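Local coordinates for protein B-129 (Sulfolobus virus 1, PDB 2WBT) that is essential for virus function and carries two zinc-binding C2H2-type fingers, through which it probably binds DNA, at residues P54-L57 with D58-S61; S60-L63 with Y64-A68. All coordinates share one frame; numbering follows the deposited sequence.

Overall arrangement
Interactions 1 and 2 follow each other along one continuous run of chain, 54-68, and their centres lie 10 Å apart. The loop after helix 37-52 carries the chain to helix 60-72; interaction 1 is most of this turn and the entry into helix 60-72, and interaction 2 is that helix's first turns. Ser-60 joins them: its OG reaches back to Leu-56, while its O accepts a backbone bond from Tyr-64. Both contacts also touch the second subunit. On the zinc-finger side, the side chain of Glu-59 in interaction 1 is about 7 Å from a bound zinc ion, and that of Tyr-62 in interaction 2 about 9 Å from one.

Interaction 1: P54-L57 with D58-S61; sequences PQLL and DESS
Ser-60 turns its hydroxyl back onto the preceding turn, where OG donates a hydrogen bond to Leu-56 O at 2.6 Å. With chi1 at -66°, OG stands beside its own backbone N and opposite the carbonyl carbon, which turns it back toward the Leu-56 carbonyl; the hydroxyl meets that oxygen slightly tilted from the carbonyl plane. The same OG is also hydrogen-bonded to Tyr-64 OH of the second subunit, so this buried group has partners in both chains.

Gln-55 and Glu-59 run side by side and point the same way. The first torsion of the glutamine (chi1 82°) puts CG between the backbone N and the carbonyl carbon, 3.9 Å from Glu-59 OE2. A bend at chi2 then turns the amide, whose plane stands 77° from that of the carboxylate. The other carboxylate oxygen, Glu-59 OE1, leans against Leu-56 CD2 at 3.5 Å, a polar-to-methyl contact in which the two side chains pass at a slant. Nearer its root, Glu-59 CG sits 3.6 Å from Gln-55 O.

Together these residues form the turn leading into helix 60-72. Residues 54-57 have helical backbone angles but lack regular helical bonding, and the bonds that follow are long: Gln-55 O receives both Asp-58 N at 3.2 Å and Glu-59 N at 3.4 Å, each weakly, and Glu-59 N also makes a weak bond to Leu-56 O.

The side chains of Leu-56 and Leu-57 leave the backbone pointing away from residues 58-61, though Leu-56 brings a methyl back to Glu-59. Both pack on Leu-50 of helix 37-52, and Leu-57 also meets Ile-43 of the second subunit. The Glu-59 side chain comes near, without touching, the zinc site of Cys-103, Cys-106, His-119 and His-124.

Interaction 2: S60-L63 with Y64-A68; sequences SSYL and YRLLA
Leu-63 presses a methyl group against the ring of its neighbour Tyr-64, on an alpha-helical segment that forms part of the contact between two copies of the protein. CD2 sits almost squarely above the middle of the ring, 4.2 Å from the centroid and 4° off the normal, a CH-pi contact with one face.

The same methyl has a second neighbour one turn along: Leu-63 CD2 lies 3.6 Å from Leu-67 CD1. The two leucines lie side by side and point the same way, and CD2 sits between the tyrosine face and the Leu-67 methyl, touching both. The first torsion of Leu-63 sets CG opposite the backbone N (chi1 -167°), and chi2 then swings CD2 over the ring. Leu-63 and Tyr-64 each pack against their own counterparts in the second subunit, and Leu-67 meets Glu-59 of the second subunit.

Round the helix toward the zinc fingers, Tyr-62 and Leu-66 form a looser pair, with CE2 of the tyrosine 4.3 Å from CD2 of the leucine. Tyr-62 OH is hydrogen-bonded to Pro-78 O, and its side chain also touches Leu-81 and Pro-104.

Arg-65 passes its CB, CG and CD across the Ser-61 carbonyl oxygen and then bends at chi3. Its CG lies 3.2 Å from Ser-61 O, the oxygen that accepts the hydrogen bond from Arg-65 N at 3.1 Å.

Interaction 1: P54-L57 with D58-S61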
ATOM      1  N   PRO A  54      -8.944  -7.658  -3.708  1.00 26.28           N
ATOM      2  CA  PRO A  54      -9.958  -6.646  -3.379  1.00 26.31           C
ATOM      3  C   PRO A  54     -10.195  -6.329  -1.892  1.00 26.35           C
ATOM      4  O   PRO A  54     -10.923  -5.382  -1.595  1.00 26.35           O
ATOM      5  CB  PRO A  54     -11.241  -7.217  -4.006  1.00 26.31           C
ATOM      6  CG  PRO A  54     -10.778  -8.235  -4.989  1.00 26.30           C
ATOM      7  CD  PRO A  54      -9.553  -8.820  -4.379  1.00 26.29           C
ATOM      8  N   GLN A  55      -9.608  -7.096  -0.972  1.00 26.39           N
ATOM      9  CA  GLN A  55      -9.683  -6.752   0.459  1.00 26.43           C
ATOM     10  C   GLN A  55      -8.747  -5.593   0.823  1.00 26.48           C
ATOM     11  O   GLN A  55      -8.885  -4.998   1.893  1.00 26.48           O
ATOM     12  CB  GLN A  55      -9.416  -7.967   1.363  1.00 26.43           C
ATOM     13  CG  GLN A  55      -7.944  -8.324   1.604  1.00 26.41           C
ATOM     14  CD  GLN A  55      -7.300  -9.046   0.436  1.00 26.40           C
ATOM     15  OE1 GLN A  55      -7.923  -9.259  -0.605  1.00 26.38           O
ATOM     16  NE2 GLN A  55      -6.039  -9.428   0.604  1.00 26.39           N
ATOM     17  N   LEU A  56      -7.798  -5.284  -0.059  1.00 26.54           N
ATOM     18  CA  LEU A  56      -6.941  -4.109   0.110  1.00 26.60           C
ATOM     19  C   LEU A  56      -7.730  -2.802  -0.040  1.00 26.66           C
ATOM     20  O   LEU A  56      -7.286  -1.754   0.429  1.00 26.66           O
ATOM     21  CB  LEU A  56      -5.769  -4.137  -0.879  1.00 26.59           C
ATOM     22  CG  LEU A  56      -4.826  -5.344  -0.794  1.00 26.59           C
ATOM     23  CD1 LEU A  56      -3.664  -5.170  -1.764  1.00 26.58           C
ATOM     24  CD2 LEU A  56      -4.307  -5.550   0.625  1.00 26.59           C
ATOM     25  N   LEU A  57      -8.892  -2.870  -0.692  1.00 26.74           N
ATOM     26  CA  LEU A  57      -9.812  -1.729  -0.778  1.00 26.80           C
ATOM     27  C   LEU A  57     -10.393  -1.362   0.591  1.00 26.86           C
ATOM     28  O   LEU A  57     -10.570  -0.182   0.899  1.00 26.87           O
ATOM     29  CB  LEU A  57     -10.949  -2.030  -1.760  1.00 26.80           C
ATOM     30  CG  LEU A  57     -10.540  -2.202  -3.225  1.00 26.80           C
ATOM     31  CD1 LEU A  57     -11.653  -2.861  -4.025  1.00 26.80           C
ATOM     32  CD2 LEU A  57     -10.155  -0.863  -3.837  1.00 26.80           C
ATOM     33  N   ASP A  58     -10.685  -2.377   1.403  1.00 26.93           N
ATOM     34  CA  ASP A  58     -11.198  -2.175   2.764  1.00 26.99           C
ATOM     35  C   ASP A  58     -10.110  -1.724   3.745  1.00 27.03           C
ATOM     36  O   ASP A  58     -10.414  -1.204   4.820  1.00 27.04           O
ATOM     37  CB  ASP A  58     -11.855  -3.462   3.277  1.00 26.99           C
ATOM     38  CG  ASP A  58     -13.097  -3.839   2.491  1.00 27.00           C
ATOM     39  OD1 ASP A  58     -13.775  -2.931   1.965  1.00 27.01           O
ATOM     40  OD2 ASP A  58     -13.403  -5.046   2.402  1.00 27.01           O
ATOM     41  N   GLU A  59      -8.850  -1.932   3.365  1.00 27.08           N
ATOM     42  CA  GLU A  59      -7.690  -1.518   4.161  1.00 27.11           C
ATOM     43  C   GLU A  59      -7.090  -0.188   3.678  1.00 27.14           C
ATOM     44  O   GLU A  59      -6.088   0.276   4.224  1.00 27.14           O
ATOM     45  CB  GLU A  59      -6.606  -2.599   4.090  1.00 27.12           C
ATOM     46  CG  GLU A  59      -6.991  -3.937   4.712  1.00 27.13           C
ATOM     47  CD  GLU A  59      -6.015  -5.054   4.369  1.00 27.14           C
ATOM     48  OE1 GLU A  59      -4.878  -4.755   3.943  1.00 27.15           O
ATOM     49  OE2 GLU A  59      -6.387  -6.235   4.529  1.00 27.14           O
ATOM     50  N   SER A  60      -7.702   0.416   2.661  1.00 27.16           N
ATOM     51  CA  SER A  60      -7.131   1.589   1.987  1.00 27.18           C
ATOM     52  C   SER A  60      -7.195   2.858   2.835  1.00 27.20           C
ATOM     53  O   SER A  60      -6.236   3.632   2.873  1.00 27.20           O
ATOM     54  CB  SER A  60      -7.839   1.829   0.653  1.00 27.18           C
ATOM     55  OG  SER A  60      -7.588   0.771  -0.255  1.00 27.18           O
ATOM     56  N   SER A  61      -8.332   3.070   3.492  1.00 27.22           N
ATOM     57  CA  SER A  61      -8.504   4.185   4.429  1.00 27.23           C
ATOM     58  C   SER A  61      -7.366   4.232   5.449  1.00 27.25           C
ATOM     59  O   SER A  61      -6.850   5.303   5.766  1.00 27.25           O
ATOM     60  CB  SER A  61      -9.839   4.060   5.167  1.00 27.23           C
ATOM     61  OG  SER A  61     -10.147   5.252   5.869  1.00 27.23           O
TER

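Interaction 2: S60-L63 with Y64-A68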
ATOM      1  N   SER A  60      -7.702   0.416   2.661  1.00 27.16           N
ATOM      2  CA  SER A  60      -7.131   1.589   1.987  1.00 27.18           C
ATOM      3  C   SER A  60      -7.195   2.858   2.835  1.00 27.20           C
ATOM      4  O   SER A  60      -6.236   3.632   2.873  1.00 27.20           O
ATOM      5  CB  SER A  60      -7.839   1.829   0.653  1.00 27.18           C
ATOM      6  OG  SER A  60      -7.588   0.771  -0.255  1.00 27.18           O
ATOM      7  N   SER A  61      -8.332   3.070   3.492  1.00 27.22           N
ATOM      8  CA  SER A  61      -8.504   4.185   4.429  1.00 27.23           C
ATOM      9  C   SER A  61      -7.366   4.232   5.449  1.00 27.25           C
ATOM     10  O   SER A  61      -6.850   5.303   5.766  1.00 27.25           O
ATOM     11  CB  SER A  61      -9.839   4.060   5.167  1.00 27.23           C
ATOM     12  OG  SER A  61     -10.147   5.252   5.869  1.00 27.23           O
ATOM     13  N   TYR A  62      -6.985   3.061   5.952  1.00 27.27           N
ATOM     14  CA  TYR A  62      -5.884   2.941   6.910  1.00 27.28           C
ATOM     15  C   TYR A  62      -4.536   3.302   6.283  1.00 27.30           C
ATOM     16  O   TYR A  62      -3.727   4.008   6.888  1.00 27.30           O
ATOM     17  CB  TYR A  62      -5.819   1.516   7.468  1.00 27.28           C
ATOM     18  CG  TYR A  62      -4.635   1.287   8.377  1.00 27.28           C
ATOM     19  CD1 TYR A  62      -4.716   1.577   9.731  1.00 27.28           C
ATOM     20  CD2 TYR A  62      -3.431   0.799   7.880  1.00 27.27           C
ATOM     21  CE1 TYR A  62      -3.631   1.379  10.573  1.00 27.27           C
ATOM     22  CE2 TYR A  62      -2.340   0.598   8.711  1.00 27.27           C
ATOM     23  CZ  TYR A  62      -2.447   0.889  10.059  1.00 27.27           C
ATOM     24  OH  TYR A  62      -1.369   0.690  10.890  1.00 27.27           O
ATOM     25  N   LEU A  63      -4.312   2.796   5.074  1.00 27.30           N
ATOM     26  CA  LEU A  63      -3.051   2.973   4.353  1.00 27.30           C
ATOM     27  C   LEU A  63      -2.761   4.448   4.063  1.00 27.28           C
ATOM     28  O   LEU A  63      -1.647   4.918   4.282  1.00 27.28           O
ATOM     29  CB  LEU A  63      -3.093   2.162   3.051  1.00 27.31           C
ATOM     30  CG  LEU A  63      -1.785   1.941   2.281  1.00 27.33           C
ATOM     31  CD1 LEU A  63      -1.761   0.555   1.634  1.00 27.33           C
ATOM     32  CD2 LEU A  63      -1.573   3.034   1.235  1.00 27.33           C
ATOM     33  N   TYR A  64      -3.770   5.171   3.587  1.00 27.23           N
ATOM     34  CA  TYR A  64      -3.619   6.596   3.264  1.00 27.19           C
ATOM     35  C   TYR A  64      -3.648   7.509   4.489  1.00 27.07           C
ATOM     36  O   TYR A  64      -3.155   8.638   4.434  1.00 27.06           O
ATOM     37  CB  TYR A  64      -4.666   7.020   2.232  1.00 27.22           C
ATOM     38  CG  TYR A  64      -4.310   6.525   0.851  1.00 27.34           C
ATOM     39  CD1 TYR A  64      -3.232   7.072   0.161  1.00 27.44           C
ATOM     40  CD2 TYR A  64      -5.022   5.493   0.249  1.00 27.44           C
ATOM     41  CE1 TYR A  64      -2.879   6.616  -1.099  1.00 27.49           C
ATOM     42  CE2 TYR A  64      -4.678   5.030  -1.016  1.00 27.49           C
ATOM     43  CZ  TYR A  64      -3.606   5.596  -1.683  1.00 27.51           C
ATOM     44  OH  TYR A  64      -3.261   5.143  -2.937  1.00 27.53           O
ATOM     45  N   ARG A  65      -4.218   7.020   5.588  1.00 26.89           N
ATOM     46  CA  ARG A  65      -4.107   7.698   6.880  1.00 26.75           C
ATOM     47  C   ARG A  65      -2.739   7.439   7.519  1.00 26.50           C
ATOM     48  O   ARG A  65      -2.208   8.300   8.223  1.00 26.49           O
ATOM     49  CB  ARG A  65      -5.237   7.267   7.819  1.00 26.80           C
ATOM     50  CG  ARG A  65      -6.559   7.961   7.514  1.00 26.98           C
ATOM     51  CD  ARG A  65      -7.686   7.536   8.444  1.00 27.23           C
ATOM     52  NE  ARG A  65      -7.355   7.737   9.857  1.00 27.44           N
ATOM     53  CZ  ARG A  65      -7.302   6.780  10.786  1.00 27.64           C
ATOM     54  NH1 ARG A  65      -7.571   5.510  10.493  1.00 27.70           N
ATOM     55  NH2 ARG A  65      -6.984   7.101  12.037  1.00 27.70           N
ATOM     56  N   LEU A  66      -2.178   6.255   7.273  1.00 26.19           N
ATOM     57  CA  LEU A  66      -0.812   5.933   7.701  1.00 25.93           C
ATOM     58  C   LEU A  66       0.189   6.856   7.011  1.00 25.67           C
ATOM     59  O   LEU A  66       1.053   7.446   7.662  1.00 25.65           O
ATOM     60  CB  LEU A  66      -0.468   4.472   7.380  1.00 25.94           C
ATOM     61  CG  LEU A  66       0.991   4.032   7.567  1.00 25.95           C
ATOM     62  CD1 LEU A  66       1.470   4.313   8.984  1.00 25.95           C
ATOM     63  CD2 LEU A  66       1.148   2.559   7.230  1.00 25.95           C
ATOM     64  N   LEU A  67       0.060   6.967   5.692  1.00 25.33           N
ATOM     65  CA  LEU A  67       0.964   7.785   4.877  1.00 25.06           C
ATOM     66  C   LEU A  67       0.861   9.271   5.218  1.00 24.81           C
ATOM     67  O   LEU A  67       1.874   9.972   5.270  1.00 24.79           O
ATOM     68  CB  LEU A  67       0.680   7.574   3.387  1.00 25.06           C
ATOM     69  CG  LEU A  67       0.893   6.153   2.854  1.00 25.05           C
ATOM     70  CD1 LEU A  67       0.391   6.035   1.422  1.00 25.03           C
ATOM     71  CD2 LEU A  67       2.346   5.750   2.950  1.00 25.04           C
ATOM     72  N   ALA A  68      -0.363   9.743   5.438  1.00 24.50           N
ATOM     73  CA  ALA A  68      -0.606  11.130   5.847  1.00 24.26           C
ATOM     74  C   ALA A  68       0.057  11.449   7.190  1.00 24.03           C
ATOM     75  O   ALA A  68       0.628  12.527   7.366  1.00 24.02           O
ATOM     76  CB  ALA A  68      -2.102  11.405   5.921  1.00 24.25           C
TER